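Long-range contacts in putative citrate lyase (Ralstonia eutropha, PDB 3QQW), which probably acts as a magnesium-dependent lyase of the HpcH/HpaI aldolase and citrate lyase family, possibly cleaving (S)-citramalyl-CoA: residues Tyr45-Asp50 / Asn80-Ala85; Cys53-Gly58 / Glu66-Val71; Gly219-His224 / Phe249-Ser254; Leu228-Ala233 / Trp253-Ala258. All coordinates share one frame; numbering follows the deposited sequence.

Interaction 1: Tyr45-Asp50 / Asn80-Ala85; sequences YGPVFD and NVHGRA
At the N-terminal end of a TIM-barrel strand, the start of strand 49-54 meets the loop that leads into strand 85-88. D50 and R84 carry the contact. Both side chains leave the backbone with CG anti to the carbonyl carbon and run side by side in the same direction. R84 bends at chi2 and chi3 (-43° and -51°), which turns the guanidinium side-on to the carboxylate. Its NE gives a nearly straight hydrogen bond to D50 OD1 at 2.7 Å, and NH2 another to D50 OD2 at 2.8 Å. The acceptors lie in the guanidinium plane, but the nitrogens approach from above the carboxylate plane, the two groups being turned 50° apart. Nearer the surface, P47 lies over one face of the H82 imidazole: CD sits 3.8 Å from the ring centroid in a CH-pi contact, and V81 CG1 lies over the opposite face. P47, centre of an inverse gamma turn, suits this place because its ring, closed onto the backbone N, restricts phi and offers a rigid CH surface to the imidazole. D50 OD2 also forms a salt bridge with R251, so a buried carboxylate faces two arginines; this probably keeps it ionised, while the paired grip of R84 limits its rotation.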
loop_
_atom_site.group_PDB
_atom_site.type_symbol
_atom_site.label_atom_id
_atom_site.label_comp_id
_atom_site.label_asym_id
_atom_site.label_seq_id
_atom_site.Cartn_x
_atom_site.Cartn_y
_atom_site.Cartn_z
ATOM N N TYR C 45 12.792 -8.628 36.825
ATOM C CA TYR C 45 13.370 -8.018 35.636
ATOM C C TYR C 45 13.283 -6.502 35.607
ATOM O O TYR C 45 14.067 -5.856 34.913
ATOM C CB TYR C 45 12.611 -8.518 34.386
ATOM C CG TYR C 45 12.901 -9.911 33.854
ATOM C CD1 TYR C 45 13.782 -10.769 34.510
ATOM C CD2 TYR C 45 12.291 -10.367 32.680
ATOM C CE1 TYR C 45 14.047 -12.051 34.009
ATOM C CE2 TYR C 45 12.565 -11.632 32.160
ATOM C CZ TYR C 45 13.443 -12.469 32.822
ATOM O OH TYR C 45 13.663 -13.714 32.279
ATOM N N GLY C 46 12.282 -5.968 36.277
ATOM C CA GLY C 46 11.926 -4.557 36.228
ATOM C C GLY C 46 10.798 -4.453 35.220
ATOM O O GLY C 46 10.606 -5.402 34.436
ATOM N N PRO C 47 10.023 -3.337 35.193
ATOM C CA PRO C 47 8.889 -3.264 34.249
ATOM C C PRO C 47 9.323 -3.088 32.770
ATOM O O PRO C 47 8.788 -2.244 32.045
ATOM C CB PRO C 47 8.064 -2.087 34.784
ATOM C CG PRO C 47 9.059 -1.203 35.466
ATOM C CD PRO C 47 10.109 -2.124 36.038
ATOM N N VAL C 48 10.261 -3.946 32.307
ATOM C CA VAL C 48 10.790 -3.996 30.918
ATOM C C VAL C 48 9.747 -4.639 30.007
ATOM O O VAL C 48 9.859 -4.579 28.788
ATOM C CB VAL C 48 12.183 -4.688 30.780
ATOM C CG1 VAL C 48 13.244 -3.925 31.556
ATOM C CG2 VAL C 48 12.141 -6.162 31.183
ATOM N N PHE C 49 8.722 -5.239 30.609
ATOM C CA PHE C 49 7.613 -5.841 29.891
ATOM C C PHE C 49 6.304 -5.585 30.639
ATOM O O PHE C 49 6.292 -5.489 31.879
ATOM C CB PHE C 49 7.828 -7.350 29.665
ATOM C CG PHE C 49 7.729 -8.203 30.912
ATOM C CD1 PHE C 49 8.812 -8.331 31.781
ATOM C CD2 PHE C 49 6.571 -8.919 31.190
ATOM C CE1 PHE C 49 8.725 -9.146 32.911
ATOM C CE2 PHE C 49 6.482 -9.720 32.333
ATOM C CZ PHE C 49 7.563 -9.839 33.176
ATOM N N ASP C 50 5.213 -5.458 29.869
ATOM C CA ASP C 50 3.874 -5.337 30.396
ATOM C C ASP C 50 3.245 -6.727 30.481
ATOM O O ASP C 50 3.670 -7.637 29.789
ATOM C CB ASP C 50 3.026 -4.418 29.517
ATOM C CG ASP C 50 3.367 -2.952 29.599
ATOM O OD1 ASP C 50 3.944 -2.524 30.642
ATOM O OD2 ASP C 50 3.001 -2.213 28.664
ATOM N N ASN C 80 0.601 -7.012 42.131
ATOM C CA ASN C 80 0.809 -6.162 40.976
ATOM C C ASN C 80 1.567 -4.948 41.477
ATOM O O ASN C 80 0.969 -3.934 41.835
ATOM C CB ASN C 80 -0.528 -5.822 40.279
ATOM C CG ASN C 80 -0.402 -4.837 39.156
ATOM O OD1 ASN C 80 0.700 -4.537 38.705
ATOM N ND2 ASN C 80 -1.522 -4.252 38.728
ATOM N N VAL C 81 2.893 -5.074 41.532
ATOM C CA VAL C 81 3.790 -4.061 42.067
ATOM C C VAL C 81 3.980 -2.873 41.110
ATOM O O VAL C 81 3.891 -1.731 41.539
ATOM C CB VAL C 81 5.153 -4.701 42.451
ATOM C CG1 VAL C 81 6.149 -3.640 42.899
ATOM C CG2 VAL C 81 4.968 -5.755 43.540
ATOM N N HIS C 82 4.270 -3.133 39.845
ATOM C CA HIS C 82 4.606 -2.076 38.896
ATOM C C HIS C 82 3.414 -1.436 38.191
ATOM O O HIS C 82 3.607 -0.412 37.540
ATOM C CB HIS C 82 5.627 -2.590 37.867
ATOM C CG HIS C 82 6.964 -2.835 38.494
ATOM N ND1 HIS C 82 7.767 -1.790 38.923
ATOM C CD2 HIS C 82 7.574 -4.001 38.807
ATOM C CE1 HIS C 82 8.842 -2.352 39.452
ATOM N NE2 HIS C 82 8.764 -3.675 39.417
ATOM N N GLY C 83 2.210 -1.988 38.356
ATOM C CA GLY C 83 0.998 -1.438 37.758
ATOM C C GLY C 83 1.043 -1.473 36.248
ATOM O O GLY C 83 0.456 -0.618 35.590
ATOM N N ARG C 84 1.728 -2.483 35.702
ATOM C CA ARG C 84 1.972 -2.659 34.263
ATOM C C ARG C 84 1.321 -3.930 33.786
ATOM O O ARG C 84 1.885 -4.703 32.988
ATOM C CB ARG C 84 3.505 -2.631 33.954
ATOM C CG ARG C 84 4.127 -1.203 33.975
ATOM C CD ARG C 84 3.315 -0.085 33.293
ATOM N NE ARG C 84 2.882 -0.422 31.921
ATOM C CZ ARG C 84 1.903 0.200 31.262
ATOM N NH1 ARG C 84 1.246 1.201 31.826
ATOM N NH2 ARG C 84 1.565 -0.187 30.036
ATOM N N ALA C 85 0.099 -4.109 34.265
ATOM C CA ALA C 85 -0.762 -5.237 33.989
ATOM C C ALA C 85 -2.080 -4.737 33.382
ATOM O O ALA C 85 -2.814 -3.973 34.012
ATOM C CB ALA C 85 -1.011 -6.009 35.278
#

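Interaction 2: Cys53-Gly58 / Glu66-Val71; sequences CDCEDG and EHAEMV
The imidazole of H67 lies between two partners: the backbone carbon C of G58 stands over one face, 3.4 Å from H67 NE2, and CE of the selenomethionine M70, one helical turn further on, lies over the opposite face. At its edge, near the ring plane, D54 O comes 3.0 Å from H67 CE1, and C55 SG is also at the edge, 5.1 Å from the ring centroid. The first torsion of H67 (chi1 -162°) sets CG anti to the backbone N and sends the ring from the helix toward the strand end. Its NE2 is hydrogen-bonded to the carbonyl of G30, which fixes the ring's turn. Glycine fits at position 58 because a CB there would clash with both H67 CE1 and D54 O. Further along, small apolar groups meet: V71 spreads its two methyls, CG1 lying 3.6 Å from C53 CB and CG2 lying 3.9 Å from C55 SG. The slim cysteines let the helix approach the sheet closely. D54 points the other way; its OD1 accepts a hydrogen bond from D57 N in an Asx motif, and OD2 forms a salt bridge with R88, a predicted substrate-binding residue. The contact thus packs helix 64-76 against strand 49-54 in a beta-alpha-beta unit of the TIM barrel, whose strand end turns into a loop beside the probable active site.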
loop_
_atom_site.group_PDB
_atom_site.type_symbol
_atom_site.label_atom_id
_atom_site.label_comp_id
_atom_site.label_asym_id
_atom_site.label_seq_id
_atom_site.Cartn_x
_atom_site.Cartn_y
_atom_site.Cartn_z
ATOM N N CYS C 53 -3.395 -9.752 31.053
ATOM C CA CYS C 53 -4.237 -10.794 31.637
ATOM C C CYS C 53 -5.252 -11.118 30.601
ATOM O O CYS C 53 -6.061 -10.269 30.207
ATOM C CB CYS C 53 -4.871 -10.332 32.942
ATOM S SG CYS C 53 -3.685 -9.676 34.126
ATOM N N ASP C 54 -5.078 -12.272 30.012
ATOM C CA ASP C 54 -5.891 -12.683 28.899
ATOM C C ASP C 54 -7.264 -13.204 29.340
ATOM O O ASP C 54 -7.313 -14.194 30.026
ATOM C CB ASP C 54 -5.131 -13.733 28.096
ATOM C CG ASP C 54 -5.589 -13.817 26.656
ATOM O OD1 ASP C 54 -6.648 -13.217 26.328
ATOM O OD2 ASP C 54 -4.904 -14.482 25.859
ATOM N N CYS C 55 -8.363 -12.529 28.959
ATOM C CA CYS C 55 -9.742 -12.981 29.227
ATOM C C CYS C 55 -10.183 -13.746 28.032
ATOM O O CYS C 55 -10.548 -14.916 28.172
ATOM C CB CYS C 55 -10.696 -11.824 29.530
ATOM S SG CYS C 55 -10.504 -11.120 31.183
ATOM N N GLU C 56 -10.035 -13.102 26.838
ATOM C CA GLU C 56 -10.338 -13.578 25.489
ATOM C C GLU C 56 -10.001 -15.056 25.300
ATOM O O GLU C 56 -10.900 -15.834 24.956
ATOM C CB GLU C 56 -9.594 -12.739 24.436
ATOM C CG GLU C 56 -10.357 -12.631 23.132
ATOM C CD GLU C 56 -9.636 -13.062 21.871
ATOM O OE1 GLU C 56 -8.424 -12.771 21.729
ATOM O OE2 GLU C 56 -10.315 -13.633 20.986
ATOM N N ASP C 57 -8.724 -15.443 25.535
ATOM C CA ASP C 57 -8.277 -16.835 25.421
ATOM C C ASP C 57 -8.360 -17.543 26.778
ATOM O O ASP C 57 -8.705 -18.732 26.813
ATOM C CB ASP C 57 -6.843 -16.944 24.846
ATOM C CG ASP C 57 -6.661 -16.633 23.362
ATOM O OD1 ASP C 57 -7.686 -16.477 22.649
ATOM O OD2 ASP C 57 -5.491 -16.563 22.907
ATOM N N GLY C 58 -8.061 -16.813 27.862
ATOM C CA GLY C 58 -8.050 -17.333 29.226
ATOM C C GLY C 58 -9.347 -17.940 29.734
ATOM O O GLY C 58 -9.349 -19.069 30.243
ATOM N N GLU C 66 -16.378 -15.136 36.213
ATOM C CA GLU C 66 -15.429 -15.684 37.168
ATOM C C GLU C 66 -13.964 -15.339 36.790
ATOM O O GLU C 66 -13.176 -14.953 37.665
ATOM C CB GLU C 66 -15.631 -17.202 37.245
ATOM C CG GLU C 66 -14.786 -17.921 38.286
ATOM C CD GLU C 66 -14.796 -19.438 38.217
ATOM O OE1 GLU C 66 -15.729 -20.014 37.607
ATOM O OE2 GLU C 66 -13.865 -20.050 38.790
ATOM N N HIS C 67 -13.618 -15.470 35.500
ATOM C CA HIS C 67 -12.287 -15.195 34.980
ATOM C C HIS C 67 -11.971 -13.718 35.019
ATOM O O HIS C 67 -10.852 -13.362 35.419
ATOM C CB HIS C 67 -12.137 -15.725 33.567
ATOM C CG HIS C 67 -10.709 -15.851 33.163
ATOM N ND1 HIS C 67 -10.015 -14.784 32.588
ATOM C CD2 HIS C 67 -9.881 -16.915 33.253
ATOM C CE1 HIS C 67 -8.794 -15.235 32.372
ATOM N NE2 HIS C 67 -8.675 -16.518 32.729
ATOM N N ALA C 68 -12.943 -12.848 34.624
ATOM C CA ALA C 68 -12.744 -11.378 34.676
ATOM C C ALA C 68 -12.598 -10.906 36.148
ATOM O O ALA C 68 -11.768 -10.051 36.434
ATOM C CB ALA C 68 -13.887 -10.649 33.977
ATOM N N GLU C 69 -13.334 -11.526 37.076
ATOM C CA GLU C 69 -13.245 -11.233 38.510
ATOM C C GLU C 69 -11.868 -11.556 39.057
ATOM O O GLU C 69 -11.340 -10.802 39.878
ATOM C CB GLU C 69 -14.314 -12.012 39.293
ATOM C CG GLU C 69 -15.681 -11.348 39.222
ATOM C CD GLU C 69 -16.851 -12.159 39.725
ATOM O OE1 GLU C 69 -16.646 -13.328 40.119
ATOM O OE2 GLU C 69 -17.985 -11.628 39.708
HETATM N N MSE C 70 -11.285 -12.680 38.601
HETATM C CA MSE C 70 -9.943 -13.089 39.020
HETATM C C MSE C 70 -8.944 -12.066 38.445
HETATM O O MSE C 70 -8.085 -11.589 39.180
HETATM C CB MSE C 70 -9.653 -14.544 38.545
HETATM C CG MSE C 70 -8.226 -15.012 38.775
HETATM SE SE MSE C 70 -7.010 -14.367 37.395
HETATM C CE MSE C 70 -7.436 -15.644 35.881
ATOM N N VAL C 71 -9.110 -11.683 37.152
ATOM C CA VAL C 71 -8.211 -10.736 36.471
ATOM C C VAL C 71 -8.229 -9.395 37.239
ATOM O O VAL C 71 -7.172 -8.933 37.664
ATOM C CB VAL C 71 -8.580 -10.591 34.960
ATOM C CG1 VAL C 71 -7.987 -9.328 34.327
ATOM C CG2 VAL C 71 -8.178 -11.830 34.173
#

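Interaction 3: Gly219-His224 / Phe249-Ser254; sequences GIVPAH and FLRMWS
H224 leaves its strand with CG anti to the backbone N (chi1 -164°), and most of it meets the neighbouring segment, the loop residue F249 on one side and M252 of strand 251-254 on the other. CB lies over the face of the F249 ring, 4.0 Å from its centroid. CD2 follows over the centre of the same face, 3.6 Å from F249 CE2, so the imidazole presents its edge to the phenyl in an edge-to-face pair with planes at 72°. On the other side of the ring, ND1 meets SE of the selenomethionine M252 at 3.7 Å; the selenium lies at the imidazole edge, and the extended M252 chain runs alongside, pointing the same way. At the tip, NE2 is hydrogen-bonded to K208 NZ.

The backbones are held as parallel strands. H224 N donates to R251 O at 2.8 Å, and H224 O accepts from W253 N at 3.0 Å, nearly along the C=O axis, so H224 bonds to the residues on either side of M252. Earlier along the pair, L250 N gives a straight bond to P222 O. A223 and R251 share the other face of the sheet; their CB atoms are 3.8 Å apart, and the small alanine lets the extended arginine chain pass. R251 then reaches E26 and D50 in salt bridges, while W253 NE1 bonds to D174. The chemistry divides accordingly: aromatic and selenium contacts fill the helix-facing side, where a nearby lysine would probably favour a neutral H224, and paired charges occupy the barrel interior around R251.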
loop_
_atom_site.group_PDB
_atom_site.type_symbol
_atom_site.label_atom_id
_atom_site.label_comp_id
_atom_site.label_asym_id
_atom_site.label_seq_id
_atom_site.Cartn_x
_atom_site.Cartn_y
_atom_site.Cartn_z
ATOM N N GLY C 219 0.838 8.836 16.356
ATOM C CA GLY C 219 1.530 8.754 17.645
ATOM C C GLY C 219 1.126 7.543 18.461
ATOM O O GLY C 219 0.946 7.634 19.677
ATOM N N ILE C 220 0.943 6.412 17.779
ATOM C CA ILE C 220 0.561 5.145 18.394
ATOM C C ILE C 220 1.708 4.176 18.196
ATOM O O ILE C 220 2.354 4.191 17.153
ATOM C CB ILE C 220 -0.788 4.618 17.802
ATOM C CG1 ILE C 220 -1.962 5.560 18.196
ATOM C CG2 ILE C 220 -1.087 3.199 18.230
ATOM C CD1 ILE C 220 -3.171 5.390 17.354
ATOM N N VAL C 221 1.963 3.346 19.206
ATOM C CA VAL C 221 2.991 2.328 19.153
ATOM C C VAL C 221 2.482 1.125 18.315
ATOM O O VAL C 221 1.447 0.531 18.651
ATOM C CB VAL C 221 3.432 1.895 20.588
ATOM C CG1 VAL C 221 4.258 0.612 20.560
ATOM C CG2 VAL C 221 4.193 3.015 21.281
ATOM N N PRO C 222 3.209 0.719 17.246
ATOM C CA PRO C 222 2.803 -0.505 16.529
ATOM C C PRO C 222 3.439 -1.730 17.209
ATOM O O PRO C 222 4.642 -1.738 17.443
ATOM C CB PRO C 222 3.319 -0.269 15.104
ATOM C CG PRO C 222 4.379 0.844 15.237
ATOM C CD PRO C 222 4.434 1.302 16.668
ATOM N N ALA C 223 2.625 -2.752 17.561
ATOM C CA ALA C 223 3.124 -3.956 18.216
ATOM C C ALA C 223 3.005 -5.177 17.322
ATOM O O ALA C 223 2.031 -5.347 16.572
ATOM C CB ALA C 223 2.416 -4.190 19.527
ATOM N N HIS C 224 4.076 -5.993 17.356
ATOM C CA HIS C 224 4.202 -7.181 16.532
ATOM C C HIS C 224 3.652 -8.416 17.235
ATOM O O HIS C 224 3.658 -8.488 18.453
ATOM C CB HIS C 224 5.671 -7.380 16.155
ATOM C CG HIS C 224 5.876 -8.341 15.018
ATOM N ND1 HIS C 224 6.465 -9.574 15.215
ATOM C CD2 HIS C 224 5.568 -8.212 13.704
ATOM C CE1 HIS C 224 6.462 -10.164 14.031
ATOM N NE2 HIS C 224 5.938 -9.385 13.094
ATOM N N PHE C 249 8.098 -1.811 13.893
ATOM C CA PHE C 249 7.403 -2.213 15.117
ATOM C C PHE C 249 8.268 -1.803 16.292
ATOM O O PHE C 249 9.496 -1.819 16.174
ATOM C CB PHE C 249 7.116 -3.715 15.133
ATOM C CG PHE C 249 6.025 -4.133 14.179
ATOM C CD1 PHE C 249 4.699 -4.148 14.582
ATOM C CD2 PHE C 249 6.327 -4.559 12.897
ATOM C CE1 PHE C 249 3.689 -4.603 13.724
ATOM C CE2 PHE C 249 5.315 -4.994 12.033
ATOM C CZ PHE C 249 4.004 -5.013 12.448
ATOM N N LEU C 250 7.637 -1.377 17.409
ATOM C CA LEU C 250 8.342 -0.860 18.576
ATOM C C LEU C 250 8.010 -1.654 19.825
ATOM O O LEU C 250 8.441 -1.325 20.949
ATOM C CB LEU C 250 7.914 0.611 18.740
ATOM C CG LEU C 250 8.412 1.589 17.675
ATOM C CD1 LEU C 250 7.822 2.955 17.892
ATOM C CD2 LEU C 250 9.928 1.666 17.681
ATOM N N ARG C 251 7.218 -2.699 19.628
ATOM C CA ARG C 251 6.754 -3.587 20.685
ATOM C C ARG C 251 6.452 -4.945 20.067
ATOM O O ARG C 251 6.238 -5.047 18.858
ATOM C CB ARG C 251 5.513 -2.975 21.336
ATOM C CG ARG C 251 4.989 -3.622 22.596
ATOM C CD ARG C 251 4.051 -2.588 23.183
ATOM N NE ARG C 251 3.115 -3.108 24.168
ATOM C CZ ARG C 251 3.184 -2.848 25.466
ATOM N NH1 ARG C 251 4.184 -2.133 25.949
ATOM N NH2 ARG C 251 2.248 -3.294 26.287
HETATM N N MSE C 252 6.448 -5.994 20.902
HETATM C CA MSE C 252 6.132 -7.338 20.467
HETATM C C MSE C 252 5.577 -8.126 21.605
HETATM O O MSE C 252 6.087 -8.046 22.724
HETATM C CB MSE C 252 7.380 -8.028 19.911
HETATM C CG MSE C 252 7.065 -9.276 19.133
HETATM SE SE MSE C 252 8.637 -9.862 18.237
HETATM C CE MSE C 252 8.262 -11.772 18.195
ATOM N N TRP C 253 4.589 -8.961 21.298
ATOM C CA TRP C 253 3.961 -9.856 22.258
ATOM C C TRP C 253 4.878 -11.013 22.635
ATOM O O TRP C 253 5.688 -11.472 21.834
ATOM C CB TRP C 253 2.661 -10.407 21.676
ATOM C CG TRP C 253 1.512 -9.445 21.633
ATOM C CD1 TRP C 253 1.563 -8.087 21.758
ATOM C CD2 TRP C 253 0.132 -9.780 21.436
ATOM N NE1 TRP C 253 0.299 -7.555 21.675
ATOM C CE2 TRP C 253 -0.604 -8.574 21.490
ATOM C CE3 TRP C 253 -0.568 -10.998 21.300
ATOM C CZ2 TRP C 253 -2.003 -8.537 21.352
ATOM C CZ3 TRP C 253 -1.955 -10.961 21.181
ATOM C CH2 TRP C 253 -2.654 -9.742 21.173
ATOM N N SER C 254 4.683 -11.528 23.843
ATOM C CA SER C 254 5.360 -12.695 24.375
ATOM C C SER C 254 4.321 -13.664 24.934
ATOM O O SER C 254 3.360 -13.224 25.574
ATOM C CB SER C 254 6.342 -12.280 25.462
ATOM O OG SER C 254 6.761 -13.405 26.211
#

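Interaction 4: Leu228-Ala233 / Trp253-Ala258; sequences LNLKDA and WSIYPA
Leucine, isoleucine and tyrosine make the close part of this surface contact, while a lysine carries its outer side. L230 CD2 touches I255 CD1 at 3.6 Å, the two branched chains crossing at about a right angle. I255 achieves this with CG1 in the crowded position between the backbone N and the carbonyl carbon (chi1 47°), which swings its terminal methyl across to the leucine. The same L230 CD2 lies 3.9 Å from Y256 CB, so one methyl serves two neighbours. Next to it, L230 O comes 3.6 Å from A258 CB; a small methyl suits a position that faces the opposing backbone.

On the K231 side the contact is thinner, an exposed lysine laying only its aliphatic chain on the ring. K231, extended beyond CG, crosses the Y256 ring obliquely. Its CG is 3.9 Å from Y256 CE2, and CE reaches Y256 OH at 3.7 Å, so the aliphatic length of the lysine lies against the phenol. Within its own segment P257 CD lies over one face of the Y256 ring. No hydrogen bond crosses between the segments; N229 OD1 instead shapes its own loop by accepting from D232 N at 2.9 Å, an Asx motif, and D232 in turn is the N-cap of the helix that follows. Q259 supplies a polar link, bonding N229 O through NE2 and I255 N through OE1. The contact therefore joins the loop between strand 221-224 and helix 233-247 to the turn leaving strand 251-254, just ahead of helix 260-267, where A233 touches P262.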
loop_
_atom_site.group_PDB
_atom_site.type_symbol
_atom_site.label_atom_id
_atom_site.label_comp_id
_atom_site.label_asym_id
_atom_site.label_seq_id
_atom_site.Cartn_x
_atom_site.Cartn_y
_atom_site.Cartn_z
ATOM N N LEU C 228 6.562 -17.970 17.321
ATOM C CA LEU C 228 6.007 -19.293 17.655
ATOM C C LEU C 228 7.069 -20.215 18.314
ATOM O O LEU C 228 6.708 -21.200 18.970
ATOM C CB LEU C 228 5.337 -19.946 16.431
ATOM C CG LEU C 228 4.073 -19.192 15.956
ATOM C CD1 LEU C 228 3.603 -19.685 14.636
ATOM C CD2 LEU C 228 2.936 -19.220 16.993
ATOM N N ASN C 229 8.356 -19.836 18.209
ATOM C CA ASN C 229 9.449 -20.504 18.889
ATOM C C ASN C 229 9.480 -19.955 20.306
ATOM O O ASN C 229 9.716 -18.761 20.512
ATOM C CB ASN C 229 10.765 -20.288 18.157
ATOM C CG ASN C 229 11.825 -21.251 18.606
ATOM O OD1 ASN C 229 12.083 -21.411 19.807
ATOM N ND2 ASN C 229 12.446 -21.928 17.643
ATOM N N LEU C 230 9.180 -20.807 21.281
ATOM C CA LEU C 230 9.022 -20.406 22.675
ATOM C C LEU C 230 10.306 -20.251 23.456
ATOM O O LEU C 230 10.309 -19.451 24.394
ATOM C CB LEU C 230 8.122 -21.418 23.407
ATOM C CG LEU C 230 6.676 -21.552 22.893
ATOM C CD1 LEU C 230 5.869 -22.473 23.774
ATOM C CD2 LEU C 230 5.981 -20.214 22.822
ATOM N N LYS C 231 11.374 -21.022 23.133
ATOM C CA LYS C 231 12.582 -21.003 23.966
ATOM C C LYS C 231 13.897 -20.638 23.245
ATOM O O LYS C 231 14.858 -20.282 23.938
ATOM C CB LYS C 231 12.753 -22.368 24.665
ATOM C CG LYS C 231 11.642 -22.694 25.677
ATOM C CD LYS C 231 11.479 -24.197 25.868
ATOM C CE LYS C 231 10.420 -24.532 26.888
ATOM N NZ LYS C 231 10.343 -25.990 27.141
ATOM N N ASP C 232 13.971 -20.742 21.894
ATOM C CA ASP C 232 15.213 -20.431 21.172
ATOM C C ASP C 232 15.372 -18.913 21.058
ATOM O O ASP C 232 14.733 -18.295 20.210
ATOM C CB ASP C 232 15.258 -21.124 19.791
ATOM C CG ASP C 232 16.586 -21.114 19.059
ATOM O OD1 ASP C 232 17.365 -20.148 19.241
ATOM O OD2 ASP C 232 16.808 -22.020 18.226
ATOM N N ALA C 233 16.243 -18.328 21.917
ATOM C CA ALA C 233 16.512 -16.885 22.001
ATOM C C ALA C 233 16.926 -16.267 20.661
ATOM O O ALA C 233 16.447 -15.181 20.340
ATOM C CB ALA C 233 17.567 -16.590 23.047
ATOM N N TRP C 253 4.589 -8.961 21.298
ATOM C CA TRP C 253 3.961 -9.856 22.258
ATOM C C TRP C 253 4.878 -11.013 22.635
ATOM O O TRP C 253 5.688 -11.472 21.834
ATOM C CB TRP C 253 2.661 -10.407 21.676
ATOM C CG TRP C 253 1.512 -9.445 21.633
ATOM C CD1 TRP C 253 1.563 -8.087 21.758
ATOM C CD2 TRP C 253 0.132 -9.780 21.436
ATOM N NE1 TRP C 253 0.299 -7.555 21.675
ATOM C CE2 TRP C 253 -0.604 -8.574 21.490
ATOM C CE3 TRP C 253 -0.568 -10.998 21.300
ATOM C CZ2 TRP C 253 -2.003 -8.537 21.352
ATOM C CZ3 TRP C 253 -1.955 -10.961 21.181
ATOM C CH2 TRP C 253 -2.654 -9.742 21.173
ATOM N N SER C 254 4.683 -11.528 23.843
ATOM C CA SER C 254 5.360 -12.695 24.375
ATOM C C SER C 254 4.321 -13.664 24.934
ATOM O O SER C 254 3.360 -13.224 25.574
ATOM C CB SER C 254 6.342 -12.280 25.462
ATOM O OG SER C 254 6.761 -13.405 26.211
ATOM N N ILE C 255 4.509 -14.965 24.713
ATOM C CA ILE C 255 3.598 -15.988 25.244
ATOM C C ILE C 255 4.348 -16.959 26.153
ATOM O O ILE C 255 3.727 -17.804 26.791
ATOM C CB ILE C 255 2.799 -16.734 24.155
ATOM C CG1 ILE C 255 3.702 -17.195 22.979
ATOM C CG2 ILE C 255 1.592 -15.892 23.734
ATOM C CD1 ILE C 255 3.084 -18.221 22.013
ATOM N N TYR C 256 5.669 -16.826 26.230
ATOM C CA TYR C 256 6.511 -17.664 27.082
ATOM C C TYR C 256 7.608 -16.783 27.716
ATOM O O TYR C 256 8.187 -15.948 27.021
ATOM C CB TYR C 256 7.091 -18.858 26.306
ATOM C CG TYR C 256 7.572 -19.956 27.225
ATOM C CD1 TYR C 256 6.666 -20.794 27.878
ATOM C CD2 TYR C 256 8.932 -20.131 27.486
ATOM C CE1 TYR C 256 7.102 -21.790 28.748
ATOM C CE2 TYR C 256 9.377 -21.114 28.367
ATOM C CZ TYR C 256 8.457 -21.949 28.990
ATOM O OH TYR C 256 8.855 -22.952 29.848
ATOM N N PRO C 257 7.884 -16.916 29.030
ATOM C CA PRO C 257 8.851 -16.015 29.682
ATOM C C PRO C 257 10.230 -15.934 29.025
ATOM O O PRO C 257 10.870 -14.886 29.093
ATOM C CB PRO C 257 8.962 -16.593 31.092
ATOM C CG PRO C 257 7.617 -17.196 31.337
ATOM C CD PRO C 257 7.264 -17.825 30.019
ATOM N N ALA C 258 10.682 -17.010 28.384
ATOM C CA ALA C 258 11.984 -17.061 27.728
ATOM C C ALA C 258 12.059 -16.084 26.530
ATOM O O ALA C 258 13.153 -15.771 26.079
ATOM C CB ALA C 258 12.278 -18.485 27.285
#

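In the fold
From the N terminus, interaction 1 closes the first loop, bringing the start of strand 49-54 to the approach of strand 85-88. Interaction 2 falls within that loop, at the other end of the same strand, where helix 64-76 packs back on it. Both are complete before the second pair opens. Interaction 3 joins strands 221-224 and 251-254, the last two of the barrel, and interaction 4 ties the loop after the former to the turn after the latter, sharing W253 and S254. The halves meet where R251 of interaction 3 bonds D50 of interaction 1, a salt bridge between strands early and late in the closed sheet.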